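Local coordinates for lipoprotein (Mycoplasma mycoides subsp. capri, PDB 7ADK) that probably acts as a serine protease of the chymotrypsin-like PA clan and belongs to a mycoplasma peptidase family, at residues P440-F445 with K830-K835; H450-I455 with I506-D511; N532-F537 with K724-L729. All blocks are in the same frame, centred on the assembly; numbering follows the deposited sequence.

Interaction 1: residues P440-F445 with K830-K835; sequences PTKFYF and KMYSGK
The rings of Tyr444 and Tyr832 meet obliquely and do not stack: Tyr444 reaches the other ring with its hydroxyl, while the two side chains arrive from opposite directions. Tyr444 OH lies 3.3 Å from Tyr832 CE2 and 3.6 Å from Tyr832 CZ. Around the Tyr444 ring gather Tyr824 and Met828 from helix 824-831 and Ile506 from strand 503-507, whereas the Tyr832 ring also rests on Leu432 of strand 421-433. A further approach to Tyr832 comes from Lys442, whose CE sits 3.3 Å from Tyr832 OH, with Lys442 NZ 3.6 Å from the same oxygen. Lys442 spans the gap because CG is anti to the backbone N (chi1 -164°) and the rest of the chain is extended. Lys442 and Tyr444 are two residues apart on strand 442-447, so both side chains leave the same face of the sheet, and Phe443 between them turns to the other. Tyr832 is the first residue beyond helix 824-831. It opens a type II beta turn, closed by Lys835 N to Tyr832 O (3.1 Å), with Gly834 at positive phi; the chain then enters strand 836-837, which pairs with strand 421-433. The contact thus lays a helix end over an antiparallel sheet. No hydrogen bond links the two segments directly. Instead, Tyr444 OH and Tyr832 OH both bond to Glu544 OE2 on the adjoining strand 541-546, and Lys442 NZ forms a salt bridge with Asp546 and a long, weak ion pair with Glu544. Two hydroxyls gripping one carboxylate oxygen, with a lysine close by, would favour an ionised Glu544, so the shared acid probably helps to tie the two segments together.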
loop_
_atom_site.group_PDB
_atom_site.type_symbol
_atom_site.label_atom_id
_atom_site.label_comp_id
_atom_site.label_asym_id
_atom_site.label_seq_id
_atom_site.Cartn_x
_atom_site.Cartn_y
_atom_site.Cartn_z
ATOM N N PRO B 440 16.871 27.506 -19.888
ATOM C CA PRO B 440 16.822 26.438 -20.891
ATOM C C PRO B 440 15.419 25.859 -21.096
ATOM O O PRO B 440 14.606 25.838 -20.182
ATOM C CB PRO B 440 17.789 25.374 -20.379
ATOM C CG PRO B 440 17.640 25.489 -18.872
ATOM C CD PRO B 440 17.448 26.984 -18.662
ATOM N N THR B 441 15.144 25.340 -22.290
ATOM C CA THR B 441 13.836 24.766 -22.673
ATOM C C THR B 441 13.888 23.358 -23.278
ATOM O O THR B 441 12.864 22.679 -23.331
ATOM C CB THR B 441 13.116 25.677 -23.676
ATOM O OG1 THR B 441 13.875 25.783 -24.857
ATOM C CG2 THR B 441 12.882 27.080 -23.152
ATOM N N LYS B 442 15.064 22.885 -23.706
ATOM C CA LYS B 442 15.251 21.635 -24.447
ATOM C C LYS B 442 16.166 20.684 -23.683
ATOM O O LYS B 442 17.351 20.950 -23.507
ATOM C CB LYS B 442 15.769 21.999 -25.842
ATOM C CG LYS B 442 15.644 20.856 -26.849
ATOM C CD LYS B 442 15.825 21.404 -28.264
ATOM C CE LYS B 442 15.427 20.367 -29.305
ATOM N NZ LYS B 442 14.911 20.987 -30.540
ATOM N N PHE B 443 15.583 19.593 -23.197
ATOM C CA PHE B 443 16.151 18.706 -22.178
ATOM C C PHE B 443 16.326 17.282 -22.693
ATOM O O PHE B 443 15.546 16.821 -23.519
ATOM C CB PHE B 443 15.259 18.696 -20.937
ATOM C CG PHE B 443 15.325 19.958 -20.112
ATOM C CD1 PHE B 443 14.591 21.090 -20.480
ATOM C CD2 PHE B 443 16.132 19.997 -18.971
ATOM C CE1 PHE B 443 14.627 22.243 -19.693
ATOM C CE2 PHE B 443 16.167 21.147 -18.174
ATOM C CZ PHE B 443 15.406 22.264 -18.531
ATOM N N TYR B 444 17.337 16.583 -22.175
ATOM C CA TYR B 444 17.713 15.225 -22.536
ATOM C C TYR B 444 17.665 14.326 -21.316
ATOM O O TYR B 444 18.148 14.676 -20.235
ATOM C CB TYR B 444 19.087 15.191 -23.203
ATOM C CG TYR B 444 19.187 16.107 -24.389
ATOM C CD1 TYR B 444 19.435 17.471 -24.191
ATOM C CD2 TYR B 444 18.928 15.625 -25.679
ATOM C CE1 TYR B 444 19.328 18.368 -25.260
ATOM C CE2 TYR B 444 18.866 16.522 -26.753
ATOM C CZ TYR B 444 19.013 17.896 -26.542
ATOM O OH TYR B 444 18.783 18.762 -27.556
ATOM N N PHE B 445 17.010 13.184 -21.484
ATOM C CA PHE B 445 16.691 12.237 -20.431
ATOM C C PHE B 445 17.305 10.858 -20.736
ATOM O O PHE B 445 17.096 10.322 -21.809
ATOM C CB PHE B 445 15.173 12.142 -20.293
ATOM C CG PHE B 445 14.475 13.400 -19.780
ATOM C CD1 PHE B 445 14.126 14.459 -20.638
ATOM C CD2 PHE B 445 14.133 13.481 -18.417
ATOM C CE1 PHE B 445 13.478 15.599 -20.130
ATOM C CE2 PHE B 445 13.459 14.604 -17.910
ATOM C CZ PHE B 445 13.138 15.666 -18.764
ATOM N N LYS B 830 26.662 16.201 -34.295
ATOM C CA LYS B 830 26.089 16.335 -35.642
ATOM C C LYS B 830 24.756 17.086 -35.645
ATOM O O LYS B 830 24.492 17.845 -36.571
ATOM C CB LYS B 830 26.002 14.978 -36.359
ATOM C CG LYS B 830 25.100 13.936 -35.693
ATOM C CD LYS B 830 24.838 12.723 -36.582
ATOM C CE LYS B 830 23.797 11.805 -35.958
ATOM N NZ LYS B 830 23.536 10.610 -36.763
ATOM N N MET B 831 23.930 16.923 -34.610
ATOM C CA MET B 831 22.640 17.611 -34.495
ATOM C C MET B 831 22.785 19.107 -34.183
ATOM O O MET B 831 22.059 19.919 -34.748
ATOM C CB MET B 831 21.771 16.917 -33.434
ATOM C CG MET B 831 21.463 15.468 -33.826
ATOM S SD MET B 831 20.290 14.608 -32.761
ATOM C CE MET B 831 18.777 15.528 -33.130
ATOM N N TYR B 832 23.727 19.480 -33.313
ATOM C CA TYR B 832 23.879 20.828 -32.741
ATOM C C TYR B 832 25.325 21.361 -32.841
ATOM O O TYR B 832 25.893 21.876 -31.877
ATOM C CB TYR B 832 23.314 20.836 -31.310
ATOM C CG TYR B 832 21.874 20.372 -31.212
ATOM C CD1 TYR B 832 20.843 21.158 -31.752
ATOM C CD2 TYR B 832 21.567 19.132 -30.629
ATOM C CE1 TYR B 832 19.516 20.705 -31.710
ATOM C CE2 TYR B 832 20.239 18.685 -30.558
ATOM C CZ TYR B 832 19.208 19.471 -31.110
ATOM O OH TYR B 832 17.920 19.050 -31.097
ATOM N N SER B 833 25.932 21.234 -34.025
ATOM C CA SER B 833 27.324 21.582 -34.308
ATOM C C SER B 833 27.650 23.019 -33.906
ATOM O O SER B 833 27.021 23.969 -34.371
ATOM C CB SER B 833 27.621 21.353 -35.793
ATOM O OG SER B 833 26.681 22.041 -36.599
ATOM N N GLY B 834 28.642 23.184 -33.034
ATOM C CA GLY B 834 29.094 24.477 -32.516
ATOM C C GLY B 834 28.356 25.003 -31.282
ATOM O O GLY B 834 28.866 25.915 -30.629
ATOM N N LYS B 835 27.226 24.425 -30.848
ATOM C CA LYS B 835 26.509 24.835 -29.617
ATOM C C LYS B 835 27.052 24.187 -28.328
ATOM O O LYS B 835 27.766 23.196 -28.377
ATOM C CB LYS B 835 24.990 24.615 -29.794
ATOM C CG LYS B 835 24.362 25.318 -31.008
ATOM C CD LYS B 835 24.581 26.830 -31.031
ATOM C CE LYS B 835 24.015 27.527 -32.255
ATOM N NZ LYS B 835 22.607 27.569 -32.359
#

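Interaction 2: residues H450-I455 with I506-D511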
loop_
_atom_site.group_PDB
_atom_site.type_symbol
_atom_site.label_atom_id
_atom_site.label_comp_id
_atom_site.label_asym_id
_atom_site.label_seq_id
_atom_site.Cartn_x
_atom_site.Cartn_y
_atom_site.Cartn_z
ATOM N N HIS B 450 14.200 -0.500 -24.540
ATOM C CA HIS B 450 12.845 -1.051 -24.591
ATOM C C HIS B 450 11.757 -0.139 -23.996
ATOM O O HIS B 450 10.574 -0.382 -24.229
ATOM C CB HIS B 450 12.789 -2.459 -24.011
ATOM C CG HIS B 450 12.679 -2.549 -22.522
ATOM N ND1 HIS B 450 13.691 -2.842 -21.655
ATOM C CD2 HIS B 450 11.525 -2.545 -21.794
ATOM C CE1 HIS B 450 13.167 -3.033 -20.441
ATOM N NE2 HIS B 450 11.845 -2.830 -20.465
ATOM N N VAL B 451 12.122 0.919 -23.260
ATOM C CA VAL B 451 11.191 1.967 -22.822
ATOM C C VAL B 451 11.091 3.055 -23.878
ATOM O O VAL B 451 9.992 3.448 -24.250
ATOM C CB VAL B 451 11.559 2.515 -21.427
ATOM C CG1 VAL B 451 10.751 3.746 -21.020
ATOM C CG2 VAL B 451 11.363 1.443 -20.364
ATOM N N ALA B 452 12.219 3.505 -24.420
ATOM C CA ALA B 452 12.253 4.547 -25.434
ATOM C C ALA B 452 11.572 4.148 -26.760
ATOM O O ALA B 452 11.056 5.012 -27.460
ATOM C CB ALA B 452 13.704 4.953 -25.655
ATOM N N LYS B 453 11.503 2.856 -27.118
ATOM C CA LYS B 453 10.727 2.360 -28.271
ATOM C C LYS B 453 9.202 2.492 -28.132
ATOM O O LYS B 453 8.493 2.304 -29.111
ATOM C CB LYS B 453 11.191 0.967 -28.730
ATOM C CG LYS B 453 10.624 -0.271 -28.019
ATOM C CD LYS B 453 11.020 -1.547 -28.786
ATOM C CE LYS B 453 10.364 -2.822 -28.237
ATOM N NZ LYS B 453 10.500 -3.974 -29.159
ATOM N N GLY B 454 8.692 2.866 -26.960
ATOM C CA GLY B 454 7.302 3.268 -26.783
ATOM C C GLY B 454 6.957 4.597 -27.450
ATOM O O GLY B 454 5.784 4.904 -27.643
ATOM N N ILE B 455 7.955 5.397 -27.836
ATOM C CA ILE B 455 7.763 6.584 -28.666
ATOM C C ILE B 455 7.441 6.139 -30.104
ATOM O O ILE B 455 8.338 5.811 -30.874
ATOM C CB ILE B 455 8.965 7.556 -28.572
ATOM C CG1 ILE B 455 9.312 7.964 -27.127
ATOM C CG2 ILE B 455 8.680 8.827 -29.369
ATOM C CD1 ILE B 455 10.620 8.711 -26.986
ATOM N N ILE B 506 16.880 10.079 -29.282
ATOM C CA ILE B 506 18.054 10.610 -30.004
ATOM C C ILE B 506 19.240 9.649 -30.094
ATOM O O ILE B 506 19.922 9.628 -31.113
ATOM C CB ILE B 506 18.424 11.982 -29.405
ATOM C CG1 ILE B 506 17.671 13.007 -30.238
ATOM C CG2 ILE B 506 19.902 12.282 -29.330
ATOM C CD1 ILE B 506 17.989 14.440 -29.926
ATOM N N PHE B 507 19.485 8.833 -29.074
ATOM C CA PHE B 507 20.540 7.826 -29.054
ATOM C C PHE B 507 19.971 6.499 -28.555
ATOM O O PHE B 507 19.161 6.512 -27.642
ATOM C CB PHE B 507 21.707 8.349 -28.202
ATOM C CG PHE B 507 22.906 7.433 -28.057
ATOM C CD1 PHE B 507 23.532 6.893 -29.192
ATOM C CD2 PHE B 507 23.396 7.091 -26.785
ATOM C CE1 PHE B 507 24.609 6.001 -29.057
ATOM C CE2 PHE B 507 24.484 6.216 -26.653
ATOM C CZ PHE B 507 25.080 5.651 -27.786
ATOM N N HIS B 508 20.360 5.368 -29.147
ATOM C CA HIS B 508 19.806 4.032 -28.844
ATOM C C HIS B 508 20.837 2.966 -28.445
ATOM O O HIS B 508 20.450 1.817 -28.248
ATOM C CB HIS B 508 18.924 3.562 -30.012
ATOM C CG HIS B 508 17.458 3.746 -29.837
ATOM N ND1 HIS B 508 16.662 3.052 -28.969
ATOM C CD2 HIS B 508 16.652 4.543 -30.575
ATOM C CE1 HIS B 508 15.398 3.409 -29.187
ATOM N NE2 HIS B 508 15.374 4.318 -30.160
ATOM N N ALA B 509 22.135 3.297 -28.375
ATOM C CA ALA B 509 23.202 2.352 -27.983
ATOM C C ALA B 509 23.176 0.997 -28.728
ATOM O O ALA B 509 23.509 -0.048 -28.166
ATOM C CB ALA B 509 23.268 2.204 -26.462
ATOM N N THR B 510 22.809 1.001 -30.007
ATOM C CA THR B 510 22.825 -0.175 -30.882
ATOM C C THR B 510 24.145 -0.269 -31.630
ATOM O O THR B 510 24.626 0.698 -32.214
ATOM C CB THR B 510 21.678 -0.150 -31.893
ATOM O OG1 THR B 510 21.579 1.105 -32.528
ATOM C CG2 THR B 510 20.348 -0.479 -31.249
ATOM N N ASP B 511 24.737 -1.457 -31.635
ATOM C CA ASP B 511 25.871 -1.833 -32.481
ATOM C C ASP B 511 27.098 -0.909 -32.374
ATOM O O ASP B 511 27.873 -0.708 -33.304
ATOM C CB ASP B 511 25.379 -2.099 -33.899
ATOM C CG ASP B 511 26.118 -3.228 -34.605
ATOM O OD1 ASP B 511 26.752 -4.072 -33.954
ATOM O OD2 ASP B 511 26.066 -3.281 -35.839
#
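Ala452 and Lys453 meet His508 just behind the probable active site, on and just after the short helix 449-452 that carries His450. That histidine bonds through ND1 to Asp539 and touches Ser759, a grouping consistent with the catalytic triad of a serine protease. Across the contact, Ala452 CB lies 4.2 Å from His508 CE1, approaching the imidazole obliquely. The backbone Lys453 N is 4.4 Å from the same CE1, at the ring edge and near its plane. These are loose van der Waals contacts, without a hydrogen bond between the segments. His508 ND1 hydrogen-bonds to Ser449 OG, one residue before His450, and Leu729 packs on the same imidazole side chain, so His508 probably lies just outside the site. Ala452 to Ile455 form a type I beta turn, closed by Ile455 N to Ala452 O (3.1 Å). The Lys453 chain runs away from His508 to reach Ser728 O on strand 727-730. On the other segment, Ile506 and Phe507 both face Ile542 in a classic beta bulge as strand 503-507 ends. Beyond it the chain bends, with Ala509 N 3.7 Å above the centre of the Phe507 ring. A histidine on a short helix after a strand, with its acid and serine supplied by other parts of the chain, is typical of the chymotrypsin-like PA fold.

Interaction 3: residues N532-F537 with K724-L729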
loop_
_atom_site.group_PDB
_atom_site.type_symbol
_atom_site.label_atom_id
_atom_site.label_comp_id
_atom_site.label_asym_id
_atom_site.label_seq_id
_atom_site.Cartn_x
_atom_site.Cartn_y
_atom_site.Cartn_z
ATOM N N ASN B 532 21.798 -14.830 -38.280
ATOM C CA ASN B 532 22.253 -13.980 -39.368
ATOM C C ASN B 532 21.662 -12.565 -39.244
ATOM O O ASN B 532 20.511 -12.386 -38.848
ATOM C CB ASN B 532 21.866 -14.650 -40.695
ATOM C CG ASN B 532 22.424 -13.930 -41.906
ATOM O OD1 ASN B 532 23.552 -13.467 -41.929
ATOM N ND2 ASN B 532 21.652 -13.791 -42.945
ATOM N N GLY B 533 22.449 -11.544 -39.565
ATOM C CA GLY B 533 22.054 -10.133 -39.527
ATOM C C GLY B 533 21.890 -9.514 -38.134
ATOM O O GLY B 533 22.092 -8.311 -37.997
ATOM N N ALA B 534 21.597 -10.306 -37.098
ATOM C CA ALA B 534 21.469 -9.856 -35.712
ATOM C C ALA B 534 22.739 -9.163 -35.198
ATOM O O ALA B 534 23.846 -9.660 -35.408
ATOM C CB ALA B 534 21.090 -11.038 -34.828
ATOM N N GLY B 535 22.582 -8.035 -34.512
ATOM C CA GLY B 535 23.662 -7.244 -33.940
ATOM C C GLY B 535 23.827 -7.414 -32.436
ATOM O O GLY B 535 23.404 -8.400 -31.842
ATOM N N ILE B 536 24.456 -6.426 -31.810
ATOM C CA ILE B 536 24.631 -6.330 -30.360
ATOM C C ILE B 536 24.136 -4.979 -29.871
ATOM O O ILE B 536 24.264 -3.989 -30.582
ATOM C CB ILE B 536 26.105 -6.546 -29.936
ATOM C CG1 ILE B 536 27.105 -5.566 -30.587
ATOM C CG2 ILE B 536 26.536 -7.989 -30.207
ATOM C CD1 ILE B 536 27.478 -4.393 -29.694
ATOM N N PHE B 537 23.614 -4.900 -28.657
ATOM C CA PHE B 537 23.225 -3.637 -28.034
ATOM C C PHE B 537 23.388 -3.688 -26.510
ATOM O O PHE B 537 23.525 -4.752 -25.913
ATOM C CB PHE B 537 21.798 -3.246 -28.470
ATOM C CG PHE B 537 20.679 -3.789 -27.613
ATOM C CD1 PHE B 537 19.813 -2.918 -26.945
ATOM C CD2 PHE B 537 20.515 -5.169 -27.442
ATOM C CE1 PHE B 537 18.817 -3.423 -26.101
ATOM C CE2 PHE B 537 19.526 -5.675 -26.593
ATOM C CZ PHE B 537 18.680 -4.798 -25.915
ATOM N N LYS B 724 12.137 -15.528 -23.871
ATOM C CA LYS B 724 11.958 -16.549 -24.936
ATOM C C LYS B 724 12.627 -16.242 -26.296
ATOM O O LYS B 724 12.978 -17.154 -27.041
ATOM C CB LYS B 724 10.436 -16.796 -25.092
ATOM C CG LYS B 724 9.668 -15.680 -25.834
ATOM C CD LYS B 724 8.195 -15.515 -25.421
ATOM C CE LYS B 724 8.071 -14.836 -24.047
ATOM N NZ LYS B 724 6.712 -14.301 -23.796
ATOM N N LYS B 725 12.771 -14.956 -26.605
ATOM C CA LYS B 725 13.020 -14.322 -27.917
ATOM C C LYS B 725 14.067 -13.203 -27.778
ATOM O O LYS B 725 13.963 -12.431 -26.828
ATOM C CB LYS B 725 11.629 -13.862 -28.413
ATOM C CG LYS B 725 11.537 -12.762 -29.471
ATOM C CD LYS B 725 12.151 -13.113 -30.832
ATOM C CE LYS B 725 11.829 -12.061 -31.906
ATOM N NZ LYS B 725 12.117 -10.673 -31.471
ATOM N N LEU B 726 15.053 -13.078 -28.671
ATOM C CA LEU B 726 16.012 -11.960 -28.636
ATOM C C LEU B 726 15.405 -10.617 -29.079
ATOM O O LEU B 726 14.418 -10.576 -29.811
ATOM C CB LEU B 726 17.341 -12.292 -29.346
ATOM C CG LEU B 726 17.393 -12.271 -30.885
ATOM C CD1 LEU B 726 18.818 -12.032 -31.351
ATOM C CD2 LEU B 726 16.940 -13.586 -31.500
ATOM N N TYR B 727 15.990 -9.517 -28.604
ATOM C CA TYR B 727 15.415 -8.178 -28.671
ATOM C C TYR B 727 15.371 -7.577 -30.082
ATOM O O TYR B 727 16.393 -7.464 -30.749
ATOM C CB TYR B 727 16.177 -7.275 -27.706
ATOM C CG TYR B 727 15.887 -5.804 -27.840
ATOM C CD1 TYR B 727 14.768 -5.230 -27.220
ATOM C CD2 TYR B 727 16.769 -5.000 -28.576
ATOM C CE1 TYR B 727 14.568 -3.841 -27.290
ATOM C CE2 TYR B 727 16.589 -3.612 -28.637
ATOM C CZ TYR B 727 15.491 -3.029 -27.981
ATOM O OH TYR B 727 15.327 -1.689 -28.026
ATOM N N SER B 728 14.191 -7.128 -30.511
ATOM C CA SER B 728 13.969 -6.404 -31.768
ATOM C C SER B 728 13.754 -4.915 -31.542
ATOM O O SER B 728 12.942 -4.515 -30.707
ATOM C CB SER B 728 12.753 -6.952 -32.507
ATOM O OG SER B 728 12.946 -8.295 -32.841
ATOM N N LEU B 729 14.409 -4.083 -32.344
ATOM C CA LEU B 729 14.146 -2.657 -32.419
ATOM C C LEU B 729 13.879 -2.237 -33.865
ATOM O O LEU B 729 14.632 -2.552 -34.783
ATOM C CB LEU B 729 15.303 -1.903 -31.758
ATOM C CG LEU B 729 15.165 -0.379 -31.737
ATOM C CD1 LEU B 729 13.965 0.078 -30.923
ATOM C CD2 LEU B 729 16.417 0.224 -31.140
#
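Aromatic stacking carries most of this contact: Phe537 and Tyr727 form an offset stack, with centroids 4.2 Å apart and ring planes only 8° from parallel. The overlap is partial. Phe537 CZ lies over the rim of the tyrosine ring, 3.3 Å from Tyr727 CD2, and Phe537 CE1 is 3.4 Å from Tyr727 CE2. The side chains extend at about a right angle to each other yet lay their rings face to face. Tyr727 does so with CG anti to the backbone N (chi1 169°), whereas CG of Phe537 stands between the backbone N and the carbonyl carbon (chi1 89°). Aliphatic packing adds a smaller second point, where Ala534 CB meets Leu726 CD1 at 4.3 Å. Hydrogen bonds lie outside the interface proper: Lys725 NZ donates to Leu726 O (2.8 Å), nearly in line with the carbonyl, and to Ser728 OG (2.9 Å), both bonds staying within 725-728. Tyr727 OH bonds to Ser449 OG, beside the probable catalytic His450, which Tyr727 also touches. Strands 535-537 and 727-730 both pair with strand 737-747, the first parallel and the second antiparallel, and Phe537 packs on Tyr740 and Asn742 of that strand. Direct contact between the segments is thus apolar, mainly dispersion between flat faces, while the tyrosine hydroxyl's bond probably limits how far its ring can shift.

Interactions 2 and 3 lie nearer the centre of the chain, at about 14 and 17 Å; interaction 1 is peripheral, its centre about 28 Å out. Interactions 1 and 2 belong to the same antiparallel sheet and touch through Ile506, whose CD1 packs on Met831 and Tyr444. Interaction 3 belongs to the mixed sheet, and the bond from Asp511 N to Ile536 O (2.8 Å) joins it to interaction 2, which thus bridges both sheets. Chemistry follows place: charged and hydroxyl groups sharing acids at the outer helix end, sparse contacts with a histidine behind the probable active site, and aromatic stacking beside it. All three contacts are partly buried.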